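Uncharacterized protein DSY3957 (Desulfitobacterium hafniense, PDB 3HXL) probably serves as a phage-type tail sheath subunit, of the kind that builds the contractile sleeve around a myovirus tail tube. Local coordinates at residues D356-Y365 with L378-Y386; A395-T406 with I418-S427. One frame throughout, in Å; residues are numbered along the deposited sequence.

Contact 1. Residues D356-Y365 with L378-Y386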
loop_
_atom_site.group_PDB
_atom_site.type_symbol
_atom_site.label_atom_id
_atom_site.label_comp_id
_atom_site.label_asym_id
_atom_site.label_seq_id
_atom_site.Cartn_x
_atom_site.Cartn_y
_atom_site.Cartn_z
ATOM N N ASP A 356 4.494 -18.053 -1.097
ATOM C CA ASP A 356 4.747 -18.823 -2.309
ATOM C C ASP A 356 4.302 -20.273 -2.144
ATOM O O ASP A 356 3.570 -20.799 -2.983
ATOM C CB ASP A 356 6.229 -18.765 -2.698
ATOM C CG ASP A 356 6.674 -17.363 -3.093
ATOM O OD1 ASP A 356 5.816 -16.563 -3.522
ATOM O OD2 ASP A 356 7.882 -17.065 -2.986
ATOM N N PHE A 357 4.737 -20.922 -1.067
ATOM C CA PHE A 357 4.353 -22.308 -0.822
ATOM C C PHE A 357 2.840 -22.476 -0.857
ATOM O O PHE A 357 2.323 -23.345 -1.561
ATOM C CB PHE A 357 4.882 -22.780 0.536
ATOM C CG PHE A 357 6.306 -23.270 0.498
ATOM C CD1 PHE A 357 7.152 -22.930 -0.560
ATOM C CD2 PHE A 357 6.810 -24.043 1.533
ATOM C CE1 PHE A 357 8.476 -23.356 -0.578
ATOM C CE2 PHE A 357 8.132 -24.474 1.527
ATOM C CZ PHE A 357 8.968 -24.128 0.466
ATOM N N VAL A 358 2.134 -21.654 -0.085
ATOM C CA VAL A 358 0.680 -21.719 -0.040
ATOM C C VAL A 358 0.106 -21.634 -1.453
ATOM O O VAL A 358 -0.839 -22.346 -1.792
ATOM C CB VAL A 358 0.085 -20.569 0.811
ATOM C CG1 VAL A 358 -1.432 -20.541 0.659
ATOM C CG2 VAL A 358 0.450 -20.764 2.277
ATOM N N ARG A 359 0.695 -20.773 -2.276
ATOM C CA ARG A 359 0.243 -20.587 -3.650
ATOM C C ARG A 359 0.578 -21.788 -4.538
ATOM O O ARG A 359 -0.277 -22.283 -5.273
ATOM C CB ARG A 359 0.862 -19.306 -4.225
ATOM C CG ARG A 359 0.530 -19.027 -5.681
ATOM C CD ARG A 359 0.970 -17.620 -6.076
ATOM N NE ARG A 359 2.398 -17.403 -5.859
ATOM C CZ ARG A 359 3.360 -17.986 -6.567
ATOM N NH1 ARG A 359 3.049 -18.824 -7.547
ATOM N NH2 ARG A 359 4.633 -17.732 -6.296
ATOM N N ILE A 360 1.817 -22.259 -4.457
ATOM C CA ILE A 360 2.262 -23.396 -5.258
ATOM C C ILE A 360 1.512 -24.684 -4.937
ATOM O O ILE A 360 1.103 -25.413 -5.841
ATOM C CB ILE A 360 3.767 -23.660 -5.056
ATOM C CG1 ILE A 360 4.562 -22.404 -5.412
ATOM C CG2 ILE A 360 4.213 -24.841 -5.902
ATOM C CD1 ILE A 360 4.269 -21.865 -6.795
ATOM N N PHE A 361 1.338 -24.968 -3.652
ATOM C CA PHE A 361 0.644 -26.181 -3.243
ATOM C C PHE A 361 -0.843 -26.140 -3.573
ATOM O O PHE A 361 -1.397 -27.114 -4.075
ATOM C CB PHE A 361 0.811 -26.422 -1.740
ATOM C CG PHE A 361 2.239 -26.446 -1.281
ATOM C CD1 PHE A 361 3.254 -26.886 -2.127
ATOM C CD2 PHE A 361 2.568 -26.050 0.012
ATOM C CE1 PHE A 361 4.575 -26.922 -1.696
ATOM C CE2 PHE A 361 3.884 -26.083 0.455
ATOM C CZ PHE A 361 4.890 -26.523 -0.401
ATOM N N SER A 362 -1.484 -25.012 -3.287
ATOM C CA SER A 362 -2.910 -24.856 -3.535
ATOM C C SER A 362 -3.274 -24.844 -5.015
ATOM O O SER A 362 -4.414 -25.132 -5.382
ATOM C CB SER A 362 -3.420 -23.566 -2.886
ATOM O OG SER A 362 -3.223 -23.586 -1.483
ATOM N N LYS A 363 -2.308 -24.515 -5.864
ATOM C CA LYS A 363 -2.559 -24.455 -7.299
ATOM C C LYS A 363 -2.162 -25.708 -8.073
ATOM O O LYS A 363 -2.975 -26.280 -8.798
ATOM C CB LYS A 363 -1.843 -23.243 -7.905
ATOM C CG LYS A 363 -2.461 -21.900 -7.546
ATOM C CD LYS A 363 -3.792 -21.688 -8.254
ATOM C CE LYS A 363 -3.613 -21.611 -9.764
ATOM N NZ LYS A 363 -4.901 -21.348 -10.469
ATOM N N PHE A 364 -0.917 -26.137 -7.912
ATOM C CA PHE A 364 -0.425 -27.298 -8.639
ATOM C C PHE A 364 -0.548 -28.629 -7.900
ATOM O O PHE A 364 -0.236 -29.683 -8.454
ATOM C CB PHE A 364 1.029 -27.055 -9.046
ATOM C CG PHE A 364 1.262 -25.704 -9.667
ATOM C CD1 PHE A 364 0.594 -25.335 -10.831
ATOM C CD2 PHE A 364 2.133 -24.794 -9.078
ATOM C CE1 PHE A 364 0.790 -24.077 -11.398
ATOM C CE2 PHE A 364 2.336 -23.534 -9.638
ATOM C CZ PHE A 364 1.663 -23.175 -10.800
ATOM N N TYR A 365 -1.005 -28.586 -6.652
ATOM C CA TYR A 365 -1.163 -29.806 -5.870
ATOM C C TYR A 365 -2.543 -29.908 -5.231
ATOM O O TYR A 365 -3.081 -31.003 -5.067
ATOM C CB TYR A 365 -0.086 -29.886 -4.785
ATOM C CG TYR A 365 1.306 -30.143 -5.319
ATOM C CD1 TYR A 365 2.005 -29.158 -6.015
ATOM C CD2 TYR A 365 1.921 -31.380 -5.136
ATOM C CE1 TYR A 365 3.283 -29.401 -6.519
ATOM C CE2 TYR A 365 3.197 -31.633 -5.633
ATOM C CZ TYR A 365 3.870 -30.640 -6.323
ATOM O OH TYR A 365 5.129 -30.887 -6.817
ATOM N N LEU A 378 7.670 -35.790 -5.379
ATOM C CA LEU A 378 7.474 -34.703 -6.329
ATOM C C LEU A 378 7.373 -33.353 -5.625
ATOM O O LEU A 378 7.896 -32.345 -6.109
ATOM C CB LEU A 378 6.213 -34.955 -7.157
ATOM C CG LEU A 378 5.961 -34.005 -8.330
ATOM C CD1 LEU A 378 7.165 -33.983 -9.265
ATOM C CD2 LEU A 378 4.715 -34.451 -9.069
ATOM N N LEU A 379 6.696 -33.342 -4.484
ATOM C CA LEU A 379 6.530 -32.125 -3.705
ATOM C C LEU A 379 7.899 -31.701 -3.176
ATOM O O LEU A 379 8.244 -30.518 -3.170
ATOM C CB LEU A 379 5.576 -32.387 -2.541
ATOM C CG LEU A 379 4.724 -31.211 -2.065
ATOM C CD1 LEU A 379 3.789 -31.684 -0.965
ATOM C CD2 LEU A 379 5.618 -30.091 -1.569
ATOM N N LYS A 380 8.673 -32.686 -2.737
ATOM C CA LYS A 380 10.008 -32.448 -2.208
ATOM C C LYS A 380 10.904 -31.830 -3.276
ATOM O O LYS A 380 11.671 -30.902 -3.004
ATOM C CB LYS A 380 10.615 -33.766 -1.723
ATOM C CG LYS A 380 12.036 -33.656 -1.195
ATOM C CD LYS A 380 12.522 -35.001 -0.679
ATOM C CE LYS A 380 13.913 -34.901 -0.082
ATOM N NZ LYS A 380 14.363 -36.204 0.476
ATOM N N SER A 381 10.801 -32.352 -4.493
ATOM C CA SER A 381 11.600 -31.859 -5.610
ATOM C C SER A 381 11.258 -30.411 -5.942
ATOM O O SER A 381 12.145 -29.600 -6.212
ATOM C CB SER A 381 11.373 -32.732 -6.847
ATOM O OG SER A 381 12.026 -32.185 -7.983
ATOM N N GLU A 382 9.972 -30.083 -5.925
ATOM C CA GLU A 382 9.558 -28.725 -6.240
ATOM C C GLU A 382 10.018 -27.730 -5.178
ATOM O O GLU A 382 10.339 -26.585 -5.493
ATOM C CB GLU A 382 8.039 -28.659 -6.416
ATOM C CG GLU A 382 7.541 -29.454 -7.617
ATOM C CD GLU A 382 8.186 -29.012 -8.925
ATOM O OE1 GLU A 382 7.930 -27.868 -9.361
ATOM O OE2 GLU A 382 8.953 -29.808 -9.512
ATOM N N CYS A 383 10.058 -28.169 -3.925
ATOM C CA CYS A 383 10.496 -27.294 -2.844
ATOM C C CYS A 383 12.001 -27.077 -2.915
ATOM O O CYS A 383 12.491 -25.970 -2.689
ATOM C CB CYS A 383 10.101 -27.887 -1.493
ATOM S SG CYS A 383 8.311 -27.877 -1.239
ATOM N N ILE A 384 12.732 -28.141 -3.227
ATOM C CA ILE A 384 14.176 -28.046 -3.346
ATOM C C ILE A 384 14.502 -27.048 -4.445
ATOM O O ILE A 384 15.342 -26.166 -4.267
ATOM C CB ILE A 384 14.792 -29.410 -3.692
ATOM C CG1 ILE A 384 14.621 -30.361 -2.506
ATOM C CG2 ILE A 384 16.262 -29.255 -4.048
ATOM C CD1 ILE A 384 15.333 -29.912 -1.258
ATOM N N ASN A 385 13.831 -27.180 -5.583
ATOM C CA ASN A 385 14.073 -26.264 -6.688
ATOM C C ASN A 385 13.774 -24.837 -6.262
ATOM O O ASN A 385 14.482 -23.907 -6.649
ATOM C CB ASN A 385 13.215 -26.636 -7.891
ATOM C CG ASN A 385 13.611 -27.969 -8.485
ATOM O OD1 ASN A 385 14.800 -28.283 -8.588
ATOM N ND2 ASN A 385 12.625 -28.759 -8.889
ATOM N N TYR A 386 12.724 -24.671 -5.463
ATOM C CA TYR A 386 12.344 -23.351 -4.979
ATOM C C TYR A 386 13.447 -22.795 -4.085
ATOM O O TYR A 386 13.865 -21.648 -4.238
ATOM C CB TYR A 386 11.041 -23.425 -4.179
ATOM C CG TYR A 386 10.648 -22.108 -3.542
ATOM C CD1 TYR A 386 9.871 -21.177 -4.234
ATOM C CD2 TYR A 386 11.089 -21.774 -2.262
ATOM C CE1 TYR A 386 9.544 -19.947 -3.663
ATOM C CE2 TYR A 386 10.771 -20.550 -1.684
ATOM C CZ TYR A 386 10.002 -19.642 -2.385
ATOM O OH TYR A 386 9.700 -18.423 -1.815
#
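A chi1 of 175° swings the Tyr-386 ring out on the side opposite its main-chain nitrogen, and Asp-356 folds its carboxylate back beside its own N, so that phenol and carboxylate meet between the helices. Tyr-386 OH donates to the anti lone pair of Asp-356 OD2, 2.6 Å away, while the carboxylate and ring planes stand 68° apart. The other oxygen, OD1, is met from above the carboxylate plane by Arg-359 NH2 at 3.2 Å in a salt bridge, and Gly-31 N adds a weak hydrogen bond to it, so both oxygens of this buried carboxylate have partners. The negative charge is probably eased by the arginine. One residue on, Phe-357 presents its edge to the face of the Tyr-386 ring: centroids lie 5.2 Å apart and CE1 reaches 3.5 Å from CD2, a T-shaped pair. These contacts join helices 344-364 and 373-392 of the sheath C-terminal domain, whose segments here run roughly antiparallel, at 144° with axes 11.9 Å apart. Phe-357, Phe-361, Tyr-365 and Tyr-386 reach across this gap. Cys-383 SG touches two of them, over a face of Phe-357 and at the edge of Phe-361, where CZ is 3.8 Å from SG. Phe-361 also takes the CD2 branch of Leu-379, crossing it at about a right angle, and strand 431-438 packs on Phe-357 and Phe-361 through Val-435. At the exposed end of the interface, Tyr-365 lays its ring obliquely past Leu-379, CE2 lying 3.9 Å from CG, and OH makes a weak 3.2 Å bond to Leu-378 O.

Contact 2. Residues A395-T406 with I418-S427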
loop_
_atom_site.group_PDB
_atom_site.type_symbol
_atom_site.label_atom_id
_atom_site.label_comp_id
_atom_site.label_asym_id
_atom_site.label_seq_id
_atom_site.Cartn_x
_atom_site.Cartn_y
_atom_site.Cartn_z
ATOM N N ALA A 395 19.215 -14.903 -1.478
ATOM C CA ALA A 395 18.209 -14.631 -0.446
ATOM C C ALA A 395 18.554 -15.506 0.759
ATOM O O ALA A 395 18.368 -15.109 1.910
ATOM C CB ALA A 395 16.809 -14.959 -0.962
ATOM N N ILE A 396 19.050 -16.710 0.479
ATOM C CA ILE A 396 19.467 -17.633 1.528
ATOM C C ILE A 396 20.837 -18.173 1.156
ATOM O O ILE A 396 21.310 -17.966 0.040
ATOM C CB ILE A 396 18.505 -18.831 1.687
ATOM C CG1 ILE A 396 18.493 -19.669 0.405
ATOM C CG2 ILE A 396 17.100 -18.323 2.032
ATOM C CD1 ILE A 396 17.707 -20.968 0.521
ATOM N N LYS A 397 21.468 -18.875 2.085
ATOM C CA LYS A 397 22.784 -19.428 1.832
ATOM C C LYS A 397 22.948 -20.772 2.506
ATOM O O LYS A 397 22.152 -21.153 3.362
ATOM C CB LYS A 397 23.854 -18.463 2.343
ATOM C CG LYS A 397 23.672 -18.080 3.802
ATOM C CD LYS A 397 24.608 -16.951 4.190
ATOM C CE LYS A 397 24.428 -16.561 5.647
ATOM N NZ LYS A 397 24.746 -17.691 6.556
ATOM N N ASN A 398 23.990 -21.487 2.103
ATOM C CA ASN A 398 24.298 -22.790 2.667
ATOM C C ASN A 398 23.127 -23.768 2.590
ATOM O O ASN A 398 22.911 -24.555 3.509
ATOM C CB ASN A 398 24.740 -22.639 4.126
ATOM C CG ASN A 398 25.851 -21.617 4.297
ATOM O OD1 ASN A 398 26.784 -21.554 3.492
ATOM N ND2 ASN A 398 25.763 -20.819 5.357
ATOM N N PHE A 399 22.367 -23.716 1.501
ATOM C CA PHE A 399 21.250 -24.636 1.346
ATOM C C PHE A 399 21.712 -25.871 0.586
ATOM O O PHE A 399 22.170 -25.768 -0.551
ATOM C CB PHE A 399 20.092 -24.001 0.580
ATOM C CG PHE A 399 18.964 -24.957 0.321
ATOM C CD1 PHE A 399 18.122 -25.351 1.358
ATOM C CD2 PHE A 399 18.785 -25.519 -0.940
ATOM C CE1 PHE A 399 17.117 -26.293 1.146
ATOM C CE2 PHE A 399 17.786 -26.464 -1.168
ATOM C CZ PHE A 399 16.949 -26.853 -0.120
ATOM N N ASP A 400 21.581 -27.033 1.218
ATOM C CA ASP A 400 21.977 -28.298 0.604
ATOM C C ASP A 400 20.726 -29.146 0.382
ATOM O O ASP A 400 20.212 -29.759 1.317
ATOM C CB ASP A 400 22.946 -29.050 1.521
ATOM C CG ASP A 400 23.661 -30.187 0.812
ATOM O OD1 ASP A 400 23.086 -30.757 -0.141
ATOM O OD2 ASP A 400 24.794 -30.514 1.217
ATOM N N GLY A 401 20.243 -29.171 -0.857
ATOM C CA GLY A 401 19.056 -29.938 -1.181
ATOM C C GLY A 401 19.173 -31.413 -0.850
ATOM O O GLY A 401 18.172 -32.130 -0.789
ATOM N N GLN A 402 20.396 -31.876 -0.627
ATOM C CA GLN A 402 20.610 -33.276 -0.305
ATOM C C GLN A 402 20.347 -33.611 1.155
ATOM O O GLN A 402 20.442 -34.769 1.548
ATOM C CB GLN A 402 22.033 -33.692 -0.674
ATOM C CG GLN A 402 22.219 -33.911 -2.159
ATOM C CD GLN A 402 23.560 -34.522 -2.488
ATOM O OE1 GLN A 402 24.062 -35.374 -1.755
ATOM N NE2 GLN A 402 24.140 -34.103 -3.603
ATOM N N THR A 403 20.008 -32.611 1.961
ATOM C CA THR A 403 19.755 -32.881 3.368
ATOM C C THR A 403 18.934 -31.827 4.101
ATOM O O THR A 403 18.412 -32.086 5.186
ATOM C CB THR A 403 21.082 -33.067 4.128
ATOM O OG1 THR A 403 20.813 -33.235 5.526
ATOM C CG2 THR A 403 21.982 -31.855 3.931
ATOM N N ASP A 404 18.804 -30.649 3.507
ATOM C CA ASP A 404 18.079 -29.557 4.147
ATOM C C ASP A 404 16.566 -29.520 3.956
ATOM O O ASP A 404 15.917 -28.554 4.360
ATOM C CB ASP A 404 18.697 -28.226 3.716
ATOM C CG ASP A 404 20.092 -28.032 4.282
ATOM O OD1 ASP A 404 20.765 -27.047 3.916
ATOM O OD2 ASP A 404 20.516 -28.870 5.104
ATOM N N LEU A 405 15.998 -30.564 3.359
ATOM C CA LEU A 405 14.554 -30.601 3.146
ATOM C C LEU A 405 14.049 -32.028 2.953
ATOM O O LEU A 405 14.568 -32.774 2.122
ATOM C CB LEU A 405 14.186 -29.742 1.936
ATOM C CG LEU A 405 12.722 -29.337 1.749
ATOM C CD1 LEU A 405 12.663 -28.070 0.914
ATOM C CD2 LEU A 405 11.931 -30.462 1.088
ATOM N N THR A 406 13.036 -32.397 3.731
ATOM C CA THR A 406 12.453 -33.731 3.665
ATOM C C THR A 406 10.929 -33.657 3.685
ATOM O O THR A 406 10.355 -32.630 4.051
ATOM C CB THR A 406 12.920 -34.596 4.852
ATOM O OG1 THR A 406 12.534 -33.970 6.084
ATOM C CG2 THR A 406 14.436 -34.758 4.829
ATOM N N ILE A 418 6.363 -31.317 5.682
ATOM C CA ILE A 418 7.623 -30.945 5.059
ATOM C C ILE A 418 8.491 -30.207 6.065
ATOM O O ILE A 418 8.043 -29.255 6.698
ATOM C CB ILE A 418 7.395 -30.025 3.858
ATOM C CG1 ILE A 418 6.383 -30.661 2.907
ATOM C CG2 ILE A 418 8.717 -29.762 3.147
ATOM C CD1 ILE A 418 5.993 -29.768 1.760
ATOM N N GLU A 419 9.730 -30.659 6.219
ATOM C CA GLU A 419 10.667 -30.026 7.141
ATOM C C GLU A 419 11.882 -29.548 6.355
ATOM O O GLU A 419 12.426 -30.282 5.533
ATOM C CB GLU A 419 11.111 -31.017 8.221
ATOM C CG GLU A 419 10.029 -31.388 9.230
ATOM C CD GLU A 419 10.569 -32.226 10.379
ATOM O OE1 GLU A 419 11.032 -33.357 10.130
ATOM O OE2 GLU A 419 10.534 -31.749 11.532
ATOM N N ALA A 420 12.306 -28.313 6.606
ATOM C CA ALA A 420 13.458 -27.770 5.902
ATOM C C ALA A 420 14.238 -26.783 6.756
ATOM O O ALA A 420 13.751 -26.298 7.778
ATOM C CB ALA A 420 13.000 -27.083 4.625
ATOM N N TYR A 421 15.460 -26.501 6.327
ATOM C CA TYR A 421 16.300 -25.527 7.004
ATOM C C TYR A 421 16.645 -24.463 5.993
ATOM O O TYR A 421 17.141 -24.762 4.909
ATOM C CB TYR A 421 17.582 -26.159 7.537
ATOM C CG TYR A 421 17.390 -26.867 8.849
ATOM C CD1 TYR A 421 16.859 -26.196 9.953
ATOM C CD2 TYR A 421 17.733 -28.211 8.992
ATOM C CE1 TYR A 421 16.674 -26.848 11.165
ATOM C CE2 TYR A 421 17.550 -28.872 10.199
ATOM C CZ TYR A 421 17.021 -28.185 11.280
ATOM O OH TYR A 421 16.840 -28.836 12.477
ATOM N N ALA A 422 16.354 -23.218 6.348
ATOM C CA ALA A 422 16.643 -22.090 5.480
ATOM C C ALA A 422 17.570 -21.164 6.244
ATOM O O ALA A 422 17.334 -20.865 7.415
ATOM C CB ALA A 422 15.363 -21.365 5.118
ATOM N N TRP A 423 18.628 -20.717 5.580
ATOM C CA TRP A 423 19.590 -19.830 6.209
ATOM C C TRP A 423 19.582 -18.473 5.512
ATOM O O TRP A 423 20.200 -18.308 4.462
ATOM C CB TRP A 423 20.988 -20.441 6.122
ATOM C CG TRP A 423 21.834 -20.183 7.317
ATOM C CD1 TRP A 423 21.925 -19.017 8.022
ATOM C CD2 TRP A 423 22.737 -21.101 7.939
ATOM N NE1 TRP A 423 22.829 -19.154 9.048
ATOM C CE2 TRP A 423 23.341 -20.424 9.022
ATOM C CE3 TRP A 423 23.094 -22.434 7.691
ATOM C CZ2 TRP A 423 24.288 -21.032 9.851
ATOM C CZ3 TRP A 423 24.036 -23.040 8.517
ATOM C CH2 TRP A 423 24.620 -22.338 9.587
ATOM N N PRO A 424 18.866 -17.486 6.077
ATOM C CA PRO A 424 18.809 -16.149 5.474
ATOM C C PRO A 424 20.211 -15.550 5.424
ATOM O O PRO A 424 20.993 -15.728 6.356
ATOM C CB PRO A 424 17.899 -15.377 6.426
ATOM C CG PRO A 424 16.995 -16.439 6.959
ATOM C CD PRO A 424 17.957 -17.573 7.232
ATOM N N VAL A 425 20.524 -14.842 4.346
ATOM C CA VAL A 425 21.843 -14.231 4.204
ATOM C C VAL A 425 22.202 -13.318 5.371
ATOM O O VAL A 425 23.346 -13.296 5.827
ATOM C CB VAL A 425 21.941 -13.418 2.906
ATOM C CG1 VAL A 425 21.985 -14.353 1.717
ATOM C CG2 VAL A 425 20.753 -12.476 2.796
ATOM N N ASP A 426 21.223 -12.563 5.856
ATOM C CA ASP A 426 21.466 -11.658 6.973
ATOM C C ASP A 426 21.128 -12.345 8.291
ATOM O O ASP A 426 20.318 -11.853 9.076
ATOM C CB ASP A 426 20.642 -10.374 6.802
ATOM C CG ASP A 426 19.150 -10.640 6.705
ATOM O OD1 ASP A 426 18.743 -11.514 5.907
ATOM O OD2 ASP A 426 18.385 -9.962 7.421
ATOM N N SER A 427 21.764 -13.487 8.526
ATOM C CA SER A 427 21.532 -14.259 9.738
ATOM C C SER A 427 22.550 -15.396 9.819
ATOM O O SER A 427 22.699 -16.171 8.876
ATOM C CB SER A 427 20.110 -14.828 9.723
ATOM O OG SER A 427 19.828 -15.568 10.898
HETATM O O HOH W 1 19.560 -22.140 3.362
HETATM O O HOH W 2 19.762 -24.708 4.800
#
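The beta hairpin of strands 405-408 and 415-422, together with the chain that enters it and the chain that leaves it, forms this contact in the sheath C-terminal domain. Its antiparallel register is set by Thr-406 and Glu-419, a hydrogen-bonded pair with Thr-406 N to Glu-419 O at 2.8 Å and Glu-419 N to Thr-406 O at 3.0 Å. Leu-405 and Ala-420 follow as a non-hydrogen-bonded pair: Leu-405 CG packs 3.7 Å from Ala-420 CB, and its CD2 branch lies against Ile-418 CG2. Tyr-421 N then donates to Asp-404 O. Beyond that the chains part and water enters, one molecule accepting from Trp-423 N and donating to Lys-397 O, another bound to both Asp-404 OD1 and Tyr-421 O. Asp-404 OD1 also receives Asp-400 N from above the carboxylate plane, which, with Asp-400 O accepting from Thr-403 N and Asp-404 N, helps to fold the loop back; Asp-400 OD1 accepts from Gln-402 N in an Asx turn. The backbones rejoin at the bridge of Ile-396 with Pro-424, where Lys-397 N donates to Trp-423 O (2.8 Å) and Val-425 N to Ala-395 O (3.3 Å). The lysine chain is bent at its last torsion (chi4 62°), carrying NZ over one face of the Trp-423 indole, 3.6 Å from the five-ring centroid and 21° off the normal, a cation-pi contact. Asn-398 ND2 lies over the same indole face, closest to CE3 of the six-membered ring, its amide plane 81° from the indole. Strand 431-438 continues the sheet on the far edge of 415-422, bonding through Ile-418, Ala-420 and Ala-422, while helix 373-392 packs on Leu-405, Phe-399 and Ile-418, and helix 344-364 touches Ile-396, Ile-418 and Val-425.

In the fold
Following the chain from the N terminus, helix 344-364 comes first, and contact 1 closes the short connection to helix 373-392, with 12 residues between its segments. Contact 2 opens only after that helix ends and closes the hairpin of strands 405-408 and 415-422, so the two loops lie in series and neither nests nor crosses. Their centres are 15 Å apart, and they meet directly: Leu-379 CD2 lies 3.4 Å from Ile-418 CD1, and Cys-383 CB 3.5 Å from Leu-405 CD1. The helix pair thus packs against the three-stranded sheet, which strand 431-438 completes, within the sheath C-terminal domain.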